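Local coordinates for Lin2722 protein (Listeria innocua, PDB 3DS8), which is of unknown function but belongs to the alpha/beta hydrolase superfamily and probably acts as a hydrolase through a serine nucleophile, at residues 127-130 and 131-134; 166-169 and 170-174; 189-193 and 194-198. One frame throughout, in Å; residues are numbered along the deposited sequence.

Contact 1: 127-130 and 131-134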
loop_
_atom_site.group_PDB
_atom_site.type_symbol
_atom_site.label_atom_id
_atom_site.label_comp_id
_atom_site.label_asym_id
_atom_site.label_seq_id
_atom_site.Cartn_x
_atom_site.Cartn_y
_atom_site.Cartn_z
ATOM N N LEU A 127 4.266 -4.571 -1.045
ATOM C CA LEU A 127 3.128 -3.658 -1.089
ATOM C C LEU A 127 2.343 -3.854 0.201
ATOM O O LEU A 127 1.804 -4.931 0.436
ATOM C CB LEU A 127 2.209 -3.963 -2.270
ATOM C CG LEU A 127 1.103 -2.987 -2.673
ATOM C CD1 LEU A 127 0.479 -3.480 -4.026
ATOM C CD2 LEU A 127 0.057 -2.795 -1.559
ATOM N N VAL A 128 2.324 -2.834 1.048
ATOM C CA VAL A 128 1.503 -2.814 2.257
ATOM C C VAL A 128 0.329 -1.855 2.085
ATOM O O VAL A 128 0.486 -0.655 1.751
ATOM C CB VAL A 128 2.328 -2.411 3.515
ATOM C CG1 VAL A 128 1.437 -2.428 4.789
ATOM C CG2 VAL A 128 3.549 -3.316 3.718
ATOM N N ALA A 129 -0.884 -2.415 2.206
ATOM C CA ALA A 129 -2.124 -1.638 2.058
ATOM C C ALA A 129 -2.846 -1.600 3.408
ATOM O O ALA A 129 -3.152 -2.652 3.948
ATOM C CB ALA A 129 -3.026 -2.280 0.968
ATOM N N ILE A 130 -3.069 -0.399 3.950
ATOM C CA ILE A 130 -3.588 -0.245 5.313
ATOM C C ILE A 130 -4.986 0.377 5.193
ATOM O O ILE A 130 -5.119 1.566 4.869
ATOM C CB ILE A 130 -2.644 0.615 6.191
ATOM C CG1 ILE A 130 -1.225 0.031 6.182
ATOM C CG2 ILE A 130 -3.201 0.740 7.599
ATOM C CD1 ILE A 130 -0.235 0.856 6.962
ATOM N N GLY A 131 -6.016 -0.446 5.439
ATOM C CA GLY A 131 -7.420 -0.018 5.355
ATOM C C GLY A 131 -7.848 0.435 3.962
ATOM O O GLY A 131 -8.614 1.390 3.817
ATOM N N SER A 132 -7.384 -0.259 2.925
ATOM C CA SER A 132 -7.615 0.184 1.556
ATOM C C SER A 132 -8.931 -0.412 1.082
ATOM O O SER A 132 -9.096 -1.628 1.181
ATOM C CB SER A 132 -6.484 -0.237 0.614
ATOM O OG SER A 132 -5.230 0.391 0.959
ATOM N N PRO A 133 -9.838 0.421 0.556
ATOM C CA PRO A 133 -11.141 -0.138 0.175
ATOM C C PRO A 133 -11.125 -0.751 -1.234
ATOM O O PRO A 133 -11.636 -0.179 -2.214
ATOM C CB PRO A 133 -12.052 1.076 0.302
ATOM C CG PRO A 133 -11.167 2.231 -0.039
ATOM C CD PRO A 133 -9.825 1.896 0.434
ATOM N N PHE A 134 -10.546 -1.942 -1.337
ATOM C CA PHE A 134 -10.487 -2.668 -2.602
ATOM C C PHE A 134 -11.832 -2.873 -3.286
ATOM O O PHE A 134 -11.910 -2.811 -4.498
ATOM C CB PHE A 134 -9.738 -3.999 -2.451
ATOM C CG PHE A 134 -8.306 -3.822 -2.027
ATOM C CD1 PHE A 134 -7.341 -3.488 -2.968
ATOM C CD2 PHE A 134 -7.931 -4.058 -0.719
ATOM C CE1 PHE A 134 -6.048 -3.284 -2.591
ATOM C CE2 PHE A 134 -6.642 -3.816 -0.324
ATOM C CZ PHE A 134 -5.683 -3.489 -1.310
#
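A129, the last residue but one of strand 123-130, is met from two directions by the chain that follows it: S132 brings up its hydroxyl and F134 the far end of its ring. The A129 methyl CB lies 3.5 Å from S132 OG and 3.7 Å from F134 CZ. The methyl sits at the edge of the ring, close to its plane. Alanine suits this place because both neighbours are already at van der Waals distance from CB, and a small side chain fits between the hydroxyl and the ring edge.

The chain folds back through G131, whose positive phi of 62° is a conformation glycine adopts readily. I130, just before it, points its side chain away from the loop, toward helix 229-240. At S132, OG is beside its own backbone N (chi1 -64°), a rotation that carries the hydroxyl over the strand end; there S102 O satisfies it by a hydrogen bond, although its closest neighbour in the contact is a methyl. P133 centres an inverse gamma turn, closed by F134 N bonding S132 O at 2.9 Å. This tight bend suits the restricted phi of proline, and it brings F134 round. The first torsion of F134 (chi1 -62°, CG beside the backbone N) then sends the ring back to A129, while chi2 sets only its rotation and so which part of its edge meets the methyl.

In the fold, strand 123-130 runs between strands 95-101 and 173-180. V128 and I130 pack on helix 229-240, whereas L127 and F134 meet helix 103-114. The S132 bond to S102 joins this loop to what is probably the nucleophile elbow, at the start of helix 103-114.

Contact 2: 166-169 and 170-174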
loop_
_atom_site.group_PDB
_atom_site.type_symbol
_atom_site.label_atom_id
_atom_site.label_comp_id
_atom_site.label_asym_id
_atom_site.label_seq_id
_atom_site.Cartn_x
_atom_site.Cartn_y
_atom_site.Cartn_z
ATOM N N THR A 166 -3.216 -11.124 -13.370
ATOM C CA THR A 166 -2.167 -11.828 -14.122
ATOM C C THR A 166 -0.952 -10.935 -14.433
ATOM O O THR A 166 0.138 -11.439 -14.760
ATOM C CB THR A 166 -2.721 -12.383 -15.505
ATOM O OG1 THR A 166 -1.658 -12.927 -16.276
ATOM C CG2 THR A 166 -3.360 -11.275 -16.371
ATOM N N GLU A 167 -1.137 -9.622 -14.337
ATOM C CA GLU A 167 -0.082 -8.708 -14.715
ATOM C C GLU A 167 0.871 -8.406 -13.566
ATOM O O GLU A 167 1.924 -7.788 -13.810
ATOM C CB GLU A 167 -0.678 -7.398 -15.237
ATOM C CG GLU A 167 -1.665 -7.611 -16.358
ATOM C CD GLU A 167 -1.052 -8.296 -17.547
ATOM O OE1 GLU A 167 -0.040 -7.781 -18.049
ATOM O OE2 GLU A 167 -1.568 -9.362 -17.960
ATOM N N VAL A 168 0.553 -8.834 -12.343
ATOM C CA VAL A 168 1.456 -8.479 -11.229
ATOM C C VAL A 168 2.771 -9.224 -11.367
ATOM O O VAL A 168 2.839 -10.297 -11.974
ATOM C CB VAL A 168 0.839 -8.682 -9.804
ATOM C CG1 VAL A 168 -0.516 -7.986 -9.715
ATOM C CG2 VAL A 168 0.713 -10.142 -9.468
ATOM N N SER A 169 3.831 -8.606 -10.862
ATOM C CA SER A 169 5.121 -9.232 -10.761
ATOM C C SER A 169 4.959 -10.536 -9.982
ATOM O O SER A 169 4.334 -10.567 -8.921
ATOM C CB SER A 169 6.121 -8.332 -10.020
ATOM O OG SER A 169 7.348 -9.021 -9.750
ATOM N N PRO A 170 5.540 -11.615 -10.495
ATOM C CA PRO A 170 5.481 -12.849 -9.730
ATOM C C PRO A 170 6.306 -12.785 -8.454
ATOM O O PRO A 170 6.201 -13.694 -7.658
ATOM C CB PRO A 170 6.068 -13.880 -10.680
ATOM C CG PRO A 170 6.860 -13.136 -11.634
ATOM C CD PRO A 170 6.335 -11.760 -11.726
ATOM N N ASP A 171 7.111 -11.741 -8.264
ATOM C CA ASP A 171 7.834 -11.547 -6.997
ATOM C C ASP A 171 7.145 -10.604 -6.008
ATOM O O ASP A 171 7.677 -10.351 -4.917
ATOM C CB ASP A 171 9.257 -11.067 -7.274
ATOM C CG ASP A 171 10.038 -12.065 -8.090
ATOM O OD1 ASP A 171 9.968 -13.267 -7.771
ATOM O OD2 ASP A 171 10.680 -11.653 -9.068
ATOM N N LEU A 172 5.977 -10.094 -6.379
ATOM C CA LEU A 172 5.233 -9.151 -5.520
ATOM C C LEU A 172 4.897 -9.817 -4.175
ATOM O O LEU A 172 4.534 -10.983 -4.123
ATOM C CB LEU A 172 3.961 -8.661 -6.171
ATOM C CG LEU A 172 3.240 -7.462 -5.503
ATOM C CD1 LEU A 172 4.021 -6.193 -5.691
ATOM C CD2 LEU A 172 1.782 -7.292 -5.967
ATOM N N GLU A 173 4.993 -9.051 -3.101
ATOM C CA GLU A 173 4.630 -9.545 -1.760
ATOM C C GLU A 173 3.668 -8.515 -1.171
ATOM O O GLU A 173 3.969 -7.334 -1.132
ATOM C CB GLU A 173 5.876 -9.687 -0.869
ATOM C CG GLU A 173 6.890 -10.671 -1.406
ATOM C CD GLU A 173 8.141 -10.803 -0.562
ATOM O OE1 GLU A 173 8.299 -9.968 0.339
ATOM O OE2 GLU A 173 8.927 -11.795 -0.747
ATOM N N VAL A 174 2.505 -8.978 -0.757
ATOM C CA VAL A 174 1.403 -8.096 -0.389
ATOM C C VAL A 174 0.984 -8.350 1.034
ATOM O O VAL A 174 0.771 -9.510 1.425
ATOM C CB VAL A 174 0.196 -8.259 -1.352
ATOM C CG1 VAL A 174 -0.969 -7.434 -0.863
ATOM C CG2 VAL A 174 0.570 -7.882 -2.768
#
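The chain from S169 to L172 makes a type I beta turn, closed by L172 N bonding S169 O at 3.1 Å with an N-H...O angle of 164°.

A second bond, from D171 N to S169 OG at 3.1 Å, is made by the side chain. With chi1 at 172°, OG swings to the side of its own carbonyl carbon and meets the next-but-one amide, so S169 holds the amides of the third and fourth residues of the turn, D171 by its hydroxyl and L172 by its carbonyl. P170 fits the second position, its ring fixing phi near the value needed there. Both P170 and D171 face solvent, and a carboxylate is at home at this exposed corner of the turn. Beneath them, V168 and L172 form the apolar side: V168 CB and L172 CD2 lie 4.2 Å apart, a loose van der Waals contact, and both side chains rest on helix 103-114.

A serine bonding the amide two residues on is an ST turn; combined here with a type I turn, it leads the chain from helix 156-163 into strand 173-180 of the alpha/beta hydrolase sheet.

Contact 3: 189-193 and 194-198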
loop_
_atom_site.group_PDB
_atom_site.type_symbol
_atom_site.label_atom_id
_atom_site.label_comp_id
_atom_site.label_asym_id
_atom_site.label_seq_id
_atom_site.Cartn_x
_atom_site.Cartn_y
_atom_site.Cartn_z
ATOM N N GLY A 189 -14.967 1.923 10.401
ATOM C CA GLY A 189 -15.648 3.159 10.620
ATOM C C GLY A 189 -15.987 3.805 9.273
ATOM O O GLY A 189 -16.940 4.588 9.162
ATOM N N ILE A 190 -15.202 3.475 8.246
ATOM C CA ILE A 190 -15.365 4.028 6.900
ATOM C C ILE A 190 -15.439 2.902 5.862
ATOM O O ILE A 190 -16.357 2.879 5.015
ATOM C CB ILE A 190 -14.224 4.980 6.541
ATOM C CG1 ILE A 190 -14.292 6.243 7.425
ATOM C CG2 ILE A 190 -14.307 5.424 5.045
ATOM C CD1 ILE A 190 -15.425 7.182 7.037
ATOM N N VAL A 191 -14.507 1.971 5.981
ATOM C CA VAL A 191 -14.355 0.844 5.058
ATOM C C VAL A 191 -14.808 -0.478 5.719
ATOM O O VAL A 191 -14.272 -0.866 6.763
ATOM C CB VAL A 191 -12.868 0.714 4.604
ATOM C CG1 VAL A 191 -12.646 -0.516 3.608
ATOM C CG2 VAL A 191 -12.328 2.045 3.990
ATOM N N PRO A 192 -15.697 -1.231 5.047
ATOM C CA PRO A 192 -16.001 -2.584 5.527
ATOM C C PRO A 192 -14.721 -3.407 5.569
ATOM O O PRO A 192 -13.892 -3.378 4.654
ATOM C CB PRO A 192 -17.017 -3.115 4.496
ATOM C CG PRO A 192 -17.586 -1.885 3.871
ATOM C CD PRO A 192 -16.474 -0.894 3.853
ATOM N N THR A 193 -14.568 -4.162 6.638
ATOM C CA THR A 193 -13.374 -4.949 6.845
ATOM C C THR A 193 -13.093 -5.851 5.669
ATOM O O THR A 193 -11.956 -5.948 5.195
ATOM C CB THR A 193 -13.508 -5.770 8.156
ATOM O OG1 THR A 193 -13.846 -4.891 9.226
ATOM C CG2 THR A 193 -12.235 -6.469 8.458
ATOM N N ILE A 194 -14.158 -6.438 5.117
ATOM C CA ILE A 194 -13.997 -7.308 3.977
ATOM C C ILE A 194 -13.452 -6.594 2.717
ATOM O O ILE A 194 -12.693 -7.167 1.956
ATOM C CB ILE A 194 -15.305 -8.046 3.690
ATOM C CG1 ILE A 194 -15.441 -9.174 4.752
ATOM C CG2 ILE A 194 -15.372 -8.597 2.234
ATOM C CD1 ILE A 194 -16.770 -9.641 4.944
ATOM N N SER A 195 -13.871 -5.358 2.507
ATOM C CA SER A 195 -13.378 -4.529 1.383
ATOM C C SER A 195 -11.890 -4.360 1.503
ATOM O O SER A 195 -11.160 -4.472 0.520
ATOM C CB SER A 195 -14.045 -3.172 1.361
ATOM O OG SER A 195 -13.563 -2.402 0.265
ATOM N N SER A 196 -11.421 -4.117 2.718
ATOM C CA SER A 196 -9.966 -3.971 2.961
ATOM C C SER A 196 -9.127 -5.258 2.892
ATOM O O SER A 196 -7.886 -5.194 2.902
ATOM C CB SER A 196 -9.702 -3.175 4.263
ATOM O OG SER A 196 -10.547 -3.519 5.293
ATOM N N LEU A 197 -9.810 -6.409 2.788
ATOM C CA LEU A 197 -9.180 -7.705 2.601
ATOM C C LEU A 197 -9.477 -8.331 1.255
ATOM O O LEU A 197 -9.058 -9.460 1.007
ATOM C CB LEU A 197 -9.658 -8.643 3.686
ATOM C CG LEU A 197 -9.331 -8.297 5.138
ATOM C CD1 LEU A 197 -10.173 -9.263 6.034
ATOM C CD2 LEU A 197 -7.847 -8.368 5.442
ATOM N N ALA A 198 -10.136 -7.593 0.369
ATOM C CA ALA A 198 -10.650 -8.192 -0.868
ATOM C C ALA A 198 -9.530 -8.542 -1.856
ATOM O O ALA A 198 -9.753 -9.289 -2.798
ATOM C CB ALA A 198 -11.720 -7.321 -1.479
#
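V191 packs on the first turn of helix 193-196 from just before it. Its CG1, held anti to the backbone N, lies 3.7 Å from S195 CB, and it also faces the S196 backbone; the P192 ring touches S195 only loosely. P192 O accepts S196 N at 3.2 Å, an i to i+4 bond of the alpha-helical kind in a short, weakly bonded helix. Proline suits a place ahead of the first turn, where the helix bonding needs no N-H.

The tightest link is polar: S196 OG bonds T193 O at 2.8 Å. With chi1 at 41°, its hydroxyl bends back onto the preceding turn, a habit of serine in helices that satisfies the buried OG. The donor is tilted 32° from the carbonyl plane. L197 CG, 3.5 Å from the same T193 O, adds an apolar neighbour to that oxygen. By contrast, G189 and I190 are exposed and make no contact with 194-198, though I190 touches H222 and its amide, like that of V191, bonds D188 OD1.

T193 OG1 is bonded to G179 O of strand 173-180, and S195 OG to N135 N and D136 O. P192, I194 and S195 lean on N142 of helix 139-142, while L197 meets strand 209-216; V191 touches H222, of the probable catalytic triad.

Contacts 1 and 3 are buried and lie side by side, their centres about 9 Å apart: the 131-134 loop packs on V191 and on the serines of helix 193-196, with P133 CB 3.7 Å from V191 CG1. Contact 2 is partly exposed and does not touch contact 3. Contacts 1 and 2 still share the sheet, since L127 N and E173 O, 2.8 Å apart, probably form a hydrogen bond between neighbouring strands. The serine of contact 1 bonds outside its segments, whereas those of contacts 2 and 3 bond within: S169 OG accepts from an amide at a surface turn, and S196 OG donates to a carbonyl, buried beneath neighbouring loops and strands though not at the centre of the chain.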